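Local coordinates for protein aminotransferase class I and II (Streptococcus suis 89/1591, PDB 3OP7) that probably catalyses pyridoxal-phosphate-dependent transfer of amino groups, as a class I and II aminotransferase whose cofactor is held on a lysine, at residues 275-278 with 279-282; 68-71 with 72-76; 149-152 with 153-157; 241-244 with 245-249; 318-321 with 322-326. One frame throughout, in Å; residues are numbered along the deposited sequence. Where two conformers were deposited one is given.

Contact 1. Residues 275-278 with 279-282; sequences ERNR and HILE. With EDO (1,2-ethanediol), chain I.
Glu275 to Glu282 form two turns in the first half of helix 270-294, and their i to i+4 bonds are uneven: His279 N to Glu275 O and Ile280 N to Arg276 O are weak at 3.4 Å, while Leu281 N to Asn277 O is 2.9 Å. Arg278 and Glu282 form a salt bridge across the turn. Arg278 NH1 gives a bond of 2.8 Å to Glu282 OE2 and another to Phe199 O. The Glu282 oxygen lies in the guanidinium plane, but it is met on its anti side and the two flat groups stand 66° apart. A bend at chi3 (-63°) turns the guanidinium so that NH1 meets Glu282. A bound 1,2-ethanediol, probably from the crystallisation liquor, takes a weak bond from Arg278 NE and gives one of 2.8 Å from O2 to Glu275 OE2. On another side of the helix, Arg276 NH1 binds Asn277 OD1 at 2.8 Å in a bent bond (138°), using an in-plane lone pair of the amide. Ile280 CD1 lies over one face of the same guanidinium, 3.8 Å from Arg276 NH1. Arg276 also forms a salt bridge with Glu36 of helix 34-41. Asn277 ND2 bonds to Ser225 OG and Thr223 O, in the loop directly after the cofactor-bearing Lys222. Leu281 packs on Phe199, so this helix borders the loops that follow strands 189-193 and 214-219.

Contact 2. Residues 68-71 with 72-76; sequences FKKS and VSQLY
One face of the Phe68 ring carries a methyl group of Val72, one helical turn on. Val72 CG2 sits 3.9 Å from the ring centroid and 16° off the normal, a CH-pi contact. The two side chains run side by side and point the same way. At the edge of the Tyr76 ring, in its plane, lie Val72 CG1 and Ser73 O. Phe68 has CG anti to the backbone N (chi1 175°), and this lays the ring alongside the next turn. Val72 N closes that turn with a bond of 2.9 Å to Phe68 O.

The other side of the helix is polar. Lys70 O accepts two bonds, from Ser73 OG at 2.7 Å and from Gln74 N at 3.0 Å. The Ser73 hydroxyl can fold back onto this carbonyl because chi1 is 78°, between the backbone N and the carbonyl carbon. A water joins Lys70 NZ to Ser73 OG, 2.7 Å from the hydroxyl. The Lys70 and Gln74 side chains cross, with Lys70 CE 3.7 Å from Gln74 NE2. A second water gives a bond of 2.7 Å to Ser71 O, with a weak one to Gln74 OE1. A type I turn from Ser73 to Tyr76 follows.

Phe68 and Val72 face Leu267, Ile84 and Trp233. The contact is therefore amphipathic: apolar groups meet the neighbouring helix and strands, while a hydroxyl, a backbone N-H and water bond to the carbonyls of Lys70 and Ser71.

Contact 3. Residues 149-152 with 153-157; sequences QLIR and PTTKM
Two hydrogen bonds between Arg152 and Thr155 hold this turn. Thr155 N gives a nearly straight bond of 3.0 Å to Arg152 O and closes a type I beta turn, Arg152 to Thr155. The N-H comes from above the carbonyl plane, 58° out of it, and not along a lone pair. The side chain makes the second bond: Arg152 N gives to Thr155 OG1 at 2.8 Å. Thr155 has OG1 beside its own backbone N (chi1 -64°), which directs the hydroxyl back across the mouth of the turn. Thr155 OG1 is also hydrogen-bonded to His107 ND1 at the start of strand 107-112.

Van der Waals contact is slight. Ile151 CG1 approaches Thr155 CB at 3.9 Å and Thr155 OG1 at 3.7 Å, and the two side chains cross at about a right angle. Ile151 is the first residue to leave the helical path after helix 144-150. Pro153 takes the second position of the turn, where its phi of -57° suits the ring.

Charge and water meet at the Arg152 guanidinium. Arg152 runs out extended, and its NH1 gives a bond of 2.9 Å to a water lying at the guanidinium edge, in plane. That water is weakly linked to Thr154 OG1. Arg152 NH2 forms a salt bridge with Glu128.

The turn thus relies on polar bonds more than on apolar burial. One buried hydroxyl ties the chain reversal to the neighbouring strand, just before the chain enters strand 157-161.

Contact 4. Residues 241-244 with 245-249; sequences TDIL and RDYRD
Arg245 begins the segment that leaves helix 238-244, and its N still bonds to Thr241 O at 3.2 Å. In one of its two conformers, its chain reaches back along the helix. There Arg245 NH1 makes a salt bridge of 3.0 Å with Asp242 OD1, which lies at the guanidinium edge, with the two planes 53° apart. Thr241 CG2 lies over one face of the same group, 3.5 Å from Arg245 NH1. Arg245 NE also pairs with Glu63. Asp246 N bonds to Ile243 O at 3.1 Å, with i to i+3 spacing. Asp246 OD2 is bridged by one water to Asp242 O and accepts a bond of 2.6 Å from a second, weakly bound to Ile243 O. Tyr247 N repeats the tighter spacing with Leu244 O. Its ring turns an edge to Ile243 O, which lies in the ring plane, 3.1 Å from Tyr247 CD2. Ile243 CG2 packs against Tyr247 CE2 at 3.8 Å. Arg248, also in one of two conformers, sends NH2 to Gln86 O and Ile62 O. Asp246 and Tyr247 are hydrogen-bonded to Asn14 and Gly1 of the second subunit. This helix end lies between helix 89-101, strand 84-87 and the partner chain's N-terminal part.

Contact 5. Residues 318-321 with 322-326; sequences PMED and FCLQL
Met319, a selenomethionine here, bends at chi2 (-59°) and again at chi3, while Phe322 swings its ring away from its own N (chi1 179°). These torsions set the two side chains next to each other, pointing the same way. Met319 SE lies 4.4 Å from the centroid of the Phe322 ring, oblique to it at 30° off the normal. This is a Met-aromatic contact. Met319 CE also touches Phe322 CB at 4.0 Å.

The backbone beneath is the regular start of helix 319-330. Pro318 holds the N-cap position, and its O accepts Phe322 N at 3.0 Å. Cys323 N to Met319 O is 2.8 Å, and the bonds from Leu324 N and Gln325 N follow in the same register. Cys323 SG stays close to the helix, 3.4 Å from Met319 O.

Glu320 and Leu324 meet on another side. Glu320 CG is 4.0 Å from Leu324 CD1. The Glu320 carboxylate goes to Arg339 and Asn338, while Phe322 meets Phe367 edge-to-face and Leu324 rests on Trp12 of helix 8-16. Asp343 OD1, in the loop between strands 335-336 and 345-348, accepts from Met319 N, an amide of the opening turn.

The contact is chiefly apolar on its Met319 and Phe322 side, where selenium and aromatic carbon meet. At its start, the negative charge of Asp343 would probably interact favourably with the positive end of the helix dipole.

All five contacts are local, between residues a few positions apart. Contacts 1, 2 and 5 lie on helices, contact 4 at a helix end, and contact 3 in a turn between helix and strand. Contact 3 is the surface contact; the others are partly buried. Contacts 2 and 4 touch: Lys69 NZ and Arg245 NH2 come within 4.2 Å, and both residues have Glu63 as a salt-bridge partner. Contacts 2 and 4 also both pack on strand 84-87. Contacts 4 and 5 lie on opposite sides of the chain's centre, with centres about 43 Å apart. Apolar-aromatic pairs mark contacts 2 and 5, salt bridges contacts 1 and 4. Contact 4 alone meets the second subunit.

Contact 1. Residues 275-278 with 279-282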
# COMPACT_ATOMS: atom_id res chain seq x y z
N GLU A 275 -21.20 -11.05 15.55
CA GLU A 275 -22.48 -10.97 16.24
C GLU A 275 -22.97 -9.53 16.34
O GLU A 275 -24.15 -9.26 16.08
CB GLU A 275 -22.37 -11.68 17.58
CG GLU A 275 -22.75 -13.17 17.46
CD GLU A 275 -24.25 -13.37 17.15
OE1 GLU A 275 -25.09 -12.87 17.93
OE2 GLU A 275 -24.58 -13.99 16.11
N ARG A 276 -22.05 -8.61 16.66
CA ARG A 276 -22.32 -7.17 16.64
C ARG A 276 -22.83 -6.76 15.26
O ARG A 276 -23.84 -6.08 15.16
CB ARG A 276 -21.07 -6.37 16.96
CG ARG A 276 -21.21 -4.84 16.87
CD ARG A 276 -19.86 -4.22 16.72
NE ARG A 276 -19.85 -2.75 16.67
CZ ARG A 276 -19.64 -2.03 15.57
NH1 ARG A 276 -19.47 -2.60 14.39
NH2 ARG A 276 -19.58 -0.70 15.67
N ASN A 277 -22.10 -7.14 14.23
CA ASN A 277 -22.38 -6.70 12.88
C ASN A 277 -23.60 -7.32 12.25
O ASN A 277 -24.25 -6.66 11.44
CB ASN A 277 -21.11 -6.80 12.02
CG ASN A 277 -20.15 -5.73 12.38
OD1 ASN A 277 -20.48 -4.96 13.27
ND2 ASN A 277 -18.98 -5.65 11.71
N ARG A 278 -23.93 -8.56 12.65
CA ARG A 278 -25.20 -9.18 12.24
C ARG A 278 -26.41 -8.34 12.66
O ARG A 278 -27.33 -8.13 11.88
CB ARG A 278 -25.36 -10.61 12.79
CG ARG A 278 -26.77 -11.22 12.48
CD ARG A 278 -26.90 -12.72 12.82
NE ARG A 278 -26.00 -13.53 12.02
CZ ARG A 278 -26.22 -13.87 10.74
NH1 ARG A 278 -27.34 -13.49 10.11
NH2 ARG A 278 -25.34 -14.61 10.09
N HIS A 279 -26.43 -7.87 13.90
CA HIS A 279 -27.51 -7.03 14.37
C HIS A 279 -27.66 -5.74 13.55
O HIS A 279 -28.76 -5.34 13.17
CB HIS A 279 -27.33 -6.68 15.86
CG HIS A 279 -27.50 -7.85 16.79
ND1 HIS A 279 -28.69 -8.54 16.93
CD2 HIS A 279 -26.63 -8.41 17.67
CE1 HIS A 279 -28.54 -9.49 17.84
NE2 HIS A 279 -27.31 -9.42 18.31
N ILE A 280 -26.55 -5.09 13.27
CA ILE A 280 -26.59 -3.85 12.51
C ILE A 280 -27.09 -4.10 11.09
O ILE A 280 -28.03 -3.46 10.63
CB ILE A 280 -25.19 -3.24 12.38
CG1 ILE A 280 -24.69 -2.80 13.77
CG2 ILE A 280 -25.22 -2.07 11.36
CD1 ILE A 280 -23.18 -2.56 13.84
N LEU A 281 -26.48 -5.07 10.41
CA LEU A 281 -26.97 -5.48 9.08
C LEU A 281 -28.45 -5.85 9.01
O LEU A 281 -29.19 -5.32 8.15
CB LEU A 281 -26.15 -6.67 8.56
CG LEU A 281 -24.78 -6.35 8.06
CD1 LEU A 281 -24.05 -7.67 7.86
CD2 LEU A 281 -24.92 -5.57 6.75
N GLU A 282 -28.93 -6.74 9.88
CA GLU A 282 -30.32 -7.19 9.81
C GLU A 282 -31.31 -6.08 10.15
O GLU A 282 -32.28 -5.88 9.45
CB GLU A 282 -30.55 -8.39 10.74
CG GLU A 282 -29.68 -9.60 10.38
CD GLU A 282 -29.93 -10.81 11.28
OE1 GLU A 282 -30.55 -10.65 12.34
OE2 GLU A 282 -29.49 -11.92 10.91
C1 EDO I . -22.30 -15.00 11.72
O1 EDO I . -22.16 -16.26 11.07
C2 EDO I . -22.91 -15.22 13.10
O2 EDO I . -23.21 -13.96 13.72

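Contact 2. Residues 68-71 with 72-76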
# COMPACT_ATOMS: atom_id res chain seq x y z
N PHE A 68 -1.73 -13.69 13.69
CA PHE A 68 -2.51 -13.25 12.51
C PHE A 68 -2.65 -14.37 11.48
O PHE A 68 -3.75 -14.72 11.06
CB PHE A 68 -1.84 -12.02 11.88
CG PHE A 68 -2.49 -11.58 10.62
CD1 PHE A 68 -3.61 -10.77 10.67
CD2 PHE A 68 -1.98 -11.96 9.39
CE1 PHE A 68 -4.22 -10.34 9.48
CE2 PHE A 68 -2.61 -11.55 8.16
CZ PHE A 68 -3.73 -10.74 8.22
N LYS A 69 -1.52 -14.97 11.10
CA LYS A 69 -1.57 -16.03 10.09
C LYS A 69 -2.38 -17.21 10.55
O LYS A 69 -3.17 -17.73 9.77
CB LYS A 69 -0.16 -16.49 9.66
CG LYS A 69 0.62 -15.46 8.91
CD LYS A 69 1.95 -16.13 8.49
CE LYS A 69 2.77 -15.23 7.66
NZ LYS A 69 4.01 -15.96 7.10
N LYS A 70 -2.20 -17.64 11.78
CA LYS A 70 -2.98 -18.78 12.30
C LYS A 70 -4.48 -18.46 12.36
O LYS A 70 -5.29 -19.26 11.89
CB LYS A 70 -2.52 -19.18 13.69
CG LYS A 70 -3.21 -20.42 14.28
CD LYS A 70 -2.92 -21.66 13.46
CE LYS A 70 -3.43 -22.91 14.12
NZ LYS A 70 -3.16 -24.15 13.30
N SER A 71 -4.84 -17.32 12.94
CA SER A 71 -6.26 -16.97 13.13
C SER A 71 -6.95 -16.83 11.76
O SER A 71 -8.05 -17.32 11.60
CB SER A 71 -6.43 -15.67 13.90
OG SER A 71 -5.99 -15.81 15.26
N VAL A 72 -6.28 -16.18 10.81
CA VAL A 72 -6.82 -16.08 9.45
C VAL A 72 -7.01 -17.47 8.83
O VAL A 72 -8.07 -17.75 8.28
CB VAL A 72 -5.99 -15.20 8.53
CG1 VAL A 72 -6.45 -15.39 7.06
CG2 VAL A 72 -6.05 -13.70 8.92
N SER A 73 -5.97 -18.32 8.90
CA SER A 73 -6.05 -19.70 8.35
C SER A 73 -7.27 -20.45 8.90
O SER A 73 -7.93 -21.20 8.18
CB SER A 73 -4.71 -20.44 8.55
OG SER A 73 -4.55 -20.90 9.87
N GLN A 74 -7.60 -20.20 10.15
CA GLN A 74 -8.67 -20.88 10.85
C GLN A 74 -10.07 -20.43 10.38
O GLN A 74 -11.08 -21.10 10.68
CB GLN A 74 -8.53 -20.69 12.36
CG GLN A 74 -7.41 -21.52 12.99
CD GLN A 74 -7.22 -21.21 14.46
OE1 GLN A 74 -7.30 -20.06 14.90
NE2 GLN A 74 -6.94 -22.24 15.24
N LEU A 75 -10.14 -19.32 9.66
CA LEU A 75 -11.43 -18.86 9.08
C LEU A 75 -11.87 -19.76 7.91
O LEU A 75 -13.02 -19.73 7.51
CB LEU A 75 -11.34 -17.41 8.60
CG LEU A 75 -10.99 -16.33 9.64
CD1 LEU A 75 -10.70 -15.00 8.99
CD2 LEU A 75 -12.13 -16.21 10.68
N TYR A 76 -10.95 -20.57 7.39
CA TYR A 76 -11.18 -21.43 6.25
C TYR A 76 -11.07 -22.88 6.63
O TYR A 76 -10.52 -23.20 7.70
CB TYR A 76 -10.08 -21.20 5.22
CG TYR A 76 -9.97 -19.79 4.74
CD1 TYR A 76 -9.16 -18.87 5.41
CD2 TYR A 76 -10.67 -19.35 3.63
CE1 TYR A 76 -9.03 -17.56 4.97
CE2 TYR A 76 -10.57 -18.03 3.19
CZ TYR A 76 -9.74 -17.12 3.86
OH TYR A 76 -9.67 -15.80 3.40
O HOH W 1 -4.83 -23.40 10.82
O HOH W 2 -9.72 -18.11 13.52

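Contact 3. Residues 149-152 with 153-157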
# COMPACT_ATOMS: atom_id res chain seq x y z
N GLN A 149 -18.04 -18.94 -23.35
CA GLN A 149 -17.78 -18.30 -24.64
C GLN A 149 -16.56 -17.38 -24.57
O GLN A 149 -15.82 -17.21 -25.58
CB GLN A 149 -19.00 -17.50 -25.12
CG GLN A 149 -20.26 -18.29 -25.36
CD GLN A 149 -21.40 -17.41 -25.77
OE1 GLN A 149 -21.45 -16.23 -25.41
NE2 GLN A 149 -22.32 -17.95 -26.55
N LEU A 150 -16.32 -16.78 -23.41
CA LEU A 150 -15.20 -15.84 -23.25
C LEU A 150 -13.86 -16.50 -22.97
O LEU A 150 -12.83 -15.94 -23.32
CB LEU A 150 -15.48 -14.86 -22.11
CG LEU A 150 -16.66 -13.90 -22.35
CD1 LEU A 150 -17.07 -13.28 -21.00
CD2 LEU A 150 -16.21 -12.82 -23.35
N ILE A 151 -13.88 -17.65 -22.32
CA ILE A 151 -12.63 -18.31 -21.89
C ILE A 151 -11.86 -18.82 -23.11
O ILE A 151 -12.46 -19.22 -24.14
CB ILE A 151 -12.92 -19.46 -20.88
CG1 ILE A 151 -11.64 -19.85 -20.12
CG2 ILE A 151 -13.61 -20.63 -21.56
CD1 ILE A 151 -11.82 -20.57 -18.80
N ARG A 152 -10.56 -18.85 -22.97
CA ARG A 152 -9.64 -19.24 -24.02
C ARG A 152 -8.70 -20.28 -23.47
O ARG A 152 -8.48 -20.32 -22.25
CB ARG A 152 -8.79 -18.03 -24.44
CG ARG A 152 -9.58 -16.85 -25.00
CD ARG A 152 -8.56 -15.75 -25.35
NE ARG A 152 -9.24 -14.51 -25.72
CZ ARG A 152 -8.61 -13.38 -26.02
NH1 ARG A 152 -7.29 -13.33 -26.00
NH2 ARG A 152 -9.30 -12.29 -26.29
N PRO A 153 -8.02 -21.01 -24.37
CA PRO A 153 -7.12 -22.05 -23.93
C PRO A 153 -6.07 -21.57 -22.97
O PRO A 153 -5.63 -22.33 -22.11
CB PRO A 153 -6.53 -22.57 -25.23
CG PRO A 153 -7.68 -22.43 -26.20
CD PRO A 153 -8.31 -21.12 -25.82
N THR A 154 -5.69 -20.31 -23.11
CA THR A 154 -4.59 -19.72 -22.32
C THR A 154 -5.07 -18.69 -21.31
O THR A 154 -4.24 -17.93 -20.75
CB THR A 154 -3.49 -19.07 -23.24
OG1 THR A 154 -4.06 -18.02 -24.03
CG2 THR A 154 -2.81 -20.12 -24.15
N THR A 155 -6.37 -18.64 -20.99
CA THR A 155 -6.83 -17.65 -20.04
C THR A 155 -6.05 -17.81 -18.74
O THR A 155 -6.00 -18.90 -18.18
CB THR A 155 -8.36 -17.73 -19.83
OG1 THR A 155 -9.03 -17.42 -21.06
CG2 THR A 155 -8.88 -16.79 -18.67
N LYS A 156 -5.48 -16.72 -18.26
CA LYS A 156 -4.64 -16.75 -17.07
C LYS A 156 -5.39 -16.64 -15.76
O LYS A 156 -5.03 -17.30 -14.77
CB LYS A 156 -3.61 -15.65 -17.09
CG LYS A 156 -2.82 -15.61 -15.77
CD LYS A 156 -1.43 -15.04 -15.77
CE LYS A 156 -0.39 -15.93 -16.40
NZ LYS A 156 0.85 -15.10 -16.55
N MSE A 157 -6.44 -15.81 -15.75
CA MSE A 157 -7.12 -15.46 -14.51
C MSE A 157 -8.54 -15.00 -14.77
O MSE A 157 -8.79 -14.35 -15.77
CB MSE A 157 -6.33 -14.36 -13.78
CG MSE A 157 -6.92 -14.00 -12.40
SE MSE A 157 -5.92 -12.66 -11.51
CE MSE A 157 -4.36 -13.74 -11.12
O HOH W 3 -5.04 -15.09 -25.40

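Contact 4. Residues 241-244 with 245-249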
# COMPACT_ATOMS: atom_id res chain seq x y z
N THR A 241 1.68 -18.25 -3.19
CA THR A 241 2.17 -17.53 -2.02
C THR A 241 3.65 -17.26 -2.14
O THR A 241 4.16 -16.15 -1.87
CB THR A 241 1.85 -18.30 -0.72
OG1 THR A 241 0.42 -18.43 -0.61
CG2 THR A 241 2.32 -17.54 0.51
N ASP A 242 4.37 -18.28 -2.57
CA ASP A 242 5.83 -18.10 -2.78
C ASP A 242 6.18 -17.06 -3.84
O ASP A 242 7.22 -16.41 -3.72
CB ASP A 242 6.50 -19.40 -3.20
CG ASP A 242 6.90 -20.28 -2.02
OD1 ASP A 242 6.98 -19.76 -0.90
OD2 ASP A 242 7.17 -21.50 -2.24
N ILE A 243 5.37 -16.94 -4.89
CA ILE A 243 5.61 -15.89 -5.89
C ILE A 243 5.37 -14.51 -5.29
O ILE A 243 6.26 -13.62 -5.32
CB ILE A 243 4.74 -16.08 -7.12
CG1 ILE A 243 5.12 -17.35 -7.89
CG2 ILE A 243 4.82 -14.86 -8.01
CD1 ILE A 243 4.13 -17.74 -8.98
N LEU A 244 4.23 -14.37 -4.64
CA LEU A 244 3.81 -13.05 -4.11
C LEU A 244 4.82 -12.47 -3.13
O LEU A 244 4.97 -11.27 -3.06
CB LEU A 244 2.45 -13.12 -3.46
CG LEU A 244 1.28 -13.64 -4.30
CD1 LEU A 244 -0.11 -13.52 -3.57
CD2 LEU A 244 1.16 -13.03 -5.67
N ARG A 245 5.48 -13.33 -2.36
CA ARG A 245 6.37 -12.87 -1.29
C ARG A 245 7.53 -12.03 -1.80
O ARG A 245 8.15 -11.30 -1.02
CB ARG A 245 6.99 -14.04 -0.56
CG ARG A 245 6.10 -14.82 0.32
CD ARG A 245 7.00 -15.71 1.15
NE ARG A 245 6.27 -16.12 2.30
CZ ARG A 245 5.62 -17.27 2.33
NH1 ARG A 245 5.71 -18.08 1.29
NH2 ARG A 245 4.91 -17.61 3.40
N ASP A 246 7.85 -12.17 -3.07
CA ASP A 246 8.97 -11.49 -3.65
C ASP A 246 8.63 -10.17 -4.34
O ASP A 246 9.50 -9.56 -4.97
CB ASP A 246 9.69 -12.41 -4.63
CG ASP A 246 10.45 -13.56 -3.93
OD1 ASP A 246 10.94 -13.40 -2.76
OD2 ASP A 246 10.55 -14.62 -4.58
N TYR A 247 7.36 -9.74 -4.23
CA TYR A 247 6.88 -8.50 -4.86
C TYR A 247 6.30 -7.47 -3.89
O TYR A 247 5.98 -6.35 -4.29
CB TYR A 247 5.84 -8.81 -5.92
CG TYR A 247 6.41 -9.60 -7.06
CD1 TYR A 247 7.01 -8.97 -8.15
CD2 TYR A 247 6.40 -10.99 -7.02
CE1 TYR A 247 7.56 -9.71 -9.17
CE2 TYR A 247 6.94 -11.73 -8.02
CZ TYR A 247 7.53 -11.09 -9.10
OH TYR A 247 8.10 -11.88 -10.08
N ARG A 248 6.22 -7.80 -2.59
CA ARG A 248 5.61 -6.87 -1.65
C ARG A 248 6.41 -5.56 -1.45
O ARG A 248 5.81 -4.58 -1.06
CB ARG A 248 5.30 -7.58 -0.32
CG ARG A 248 4.24 -8.68 -0.55
CD ARG A 248 3.90 -9.60 0.67
NE ARG A 248 3.31 -8.90 1.80
CZ ARG A 248 3.94 -8.58 2.92
NH1 ARG A 248 5.23 -8.87 3.09
NH2 ARG A 248 3.29 -7.93 3.88
N ASP A 249 7.71 -5.50 -1.73
CA ASP A 249 8.40 -4.22 -1.62
C ASP A 249 8.07 -3.26 -2.76
O ASP A 249 8.41 -2.08 -2.69
CB ASP A 249 9.92 -4.32 -1.48
CG ASP A 249 10.37 -4.97 -0.18
OD1 ASP A 249 9.51 -5.47 0.56
OD2 ASP A 249 11.60 -4.95 0.03
O HOH W 4 9.54 -16.91 -2.67
O HOH W 5 9.00 -15.10 -6.56

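Contact 5. Residues 318-321 with 322-326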
# COMPACT_ATOMS: atom_id res chain seq x y z
N PRO A 318 -30.03 11.27 -15.87
CA PRO A 318 -28.76 10.62 -15.47
C PRO A 318 -28.61 10.60 -13.94
O PRO A 318 -28.98 11.56 -13.26
CB PRO A 318 -27.69 11.48 -16.15
CG PRO A 318 -28.40 12.05 -17.37
CD PRO A 318 -29.82 12.31 -16.89
N MSE A 319 -28.15 9.48 -13.40
CA MSE A 319 -28.04 9.36 -11.94
C MSE A 319 -26.97 10.28 -11.36
O MSE A 319 -27.04 10.65 -10.17
CB MSE A 319 -27.77 7.91 -11.50
CG MSE A 319 -29.01 7.04 -11.52
SE MSE A 319 -30.44 7.68 -10.36
CE MSE A 319 -31.60 8.31 -11.75
N GLU A 320 -25.95 10.61 -12.14
CA GLU A 320 -24.95 11.56 -11.64
C GLU A 320 -25.63 12.92 -11.40
O GLU A 320 -25.44 13.54 -10.36
CB GLU A 320 -23.75 11.67 -12.57
CG GLU A 320 -22.73 12.76 -12.16
CD GLU A 320 -21.30 12.25 -11.92
OE1 GLU A 320 -21.02 11.05 -12.05
OE2 GLU A 320 -20.46 13.09 -11.54
N ASP A 321 -26.47 13.36 -12.33
CA ASP A 321 -27.20 14.60 -12.12
C ASP A 321 -28.19 14.46 -10.93
O ASP A 321 -28.33 15.37 -10.10
CB ASP A 321 -27.99 14.98 -13.38
CG ASP A 321 -27.11 15.31 -14.61
OD1 ASP A 321 -25.87 15.39 -14.53
OD2 ASP A 321 -27.70 15.55 -15.69
N PHE A 322 -28.88 13.32 -10.86
CA PHE A 322 -29.85 13.06 -9.79
C PHE A 322 -29.16 13.13 -8.43
O PHE A 322 -29.64 13.78 -7.50
CB PHE A 322 -30.44 11.67 -9.99
CG PHE A 322 -31.44 11.26 -8.95
CD1 PHE A 322 -31.03 10.63 -7.78
CD2 PHE A 322 -32.79 11.42 -9.18
CE1 PHE A 322 -31.96 10.21 -6.84
CE2 PHE A 322 -33.73 11.00 -8.24
CZ PHE A 322 -33.32 10.40 -7.08
N CYS A 323 -28.05 12.42 -8.31
CA CYS A 323 -27.32 12.43 -7.05
C CYS A 323 -26.68 13.78 -6.69
O CYS A 323 -26.59 14.12 -5.51
CB CYS A 323 -26.24 11.34 -7.05
SG CYS A 323 -26.94 9.65 -6.96
N LEU A 324 -26.21 14.53 -7.70
CA LEU A 324 -25.68 15.89 -7.47
C LEU A 324 -26.78 16.80 -6.93
O LEU A 324 -26.58 17.56 -5.98
CB LEU A 324 -25.11 16.49 -8.76
CG LEU A 324 -23.78 15.95 -9.32
CD1 LEU A 324 -23.62 16.40 -10.80
CD2 LEU A 324 -22.60 16.39 -8.46
N GLN A 325 -27.95 16.72 -7.55
CA GLN A 325 -29.09 17.51 -7.11
C GLN A 325 -29.58 17.12 -5.72
O GLN A 325 -29.86 17.99 -4.92
CB GLN A 325 -30.24 17.36 -8.09
CG GLN A 325 -30.01 18.05 -9.40
CD GLN A 325 -31.27 18.02 -10.28
OE1 GLN A 325 -31.17 17.98 -11.51
NE2 GLN A 325 -32.44 18.00 -9.64
N LEU A 326 -29.68 15.82 -5.46
CA LEU A 326 -30.05 15.33 -4.12
C LEU A 326 -29.06 15.83 -3.06
O LEU A 326 -29.45 16.28 -1.97
CB LEU A 326 -30.08 13.80 -4.12
CG LEU A 326 -30.26 13.11 -2.77
CD1 LEU A 326 -31.69 13.31 -2.25
CD2 LEU A 326 -29.85 11.65 -2.88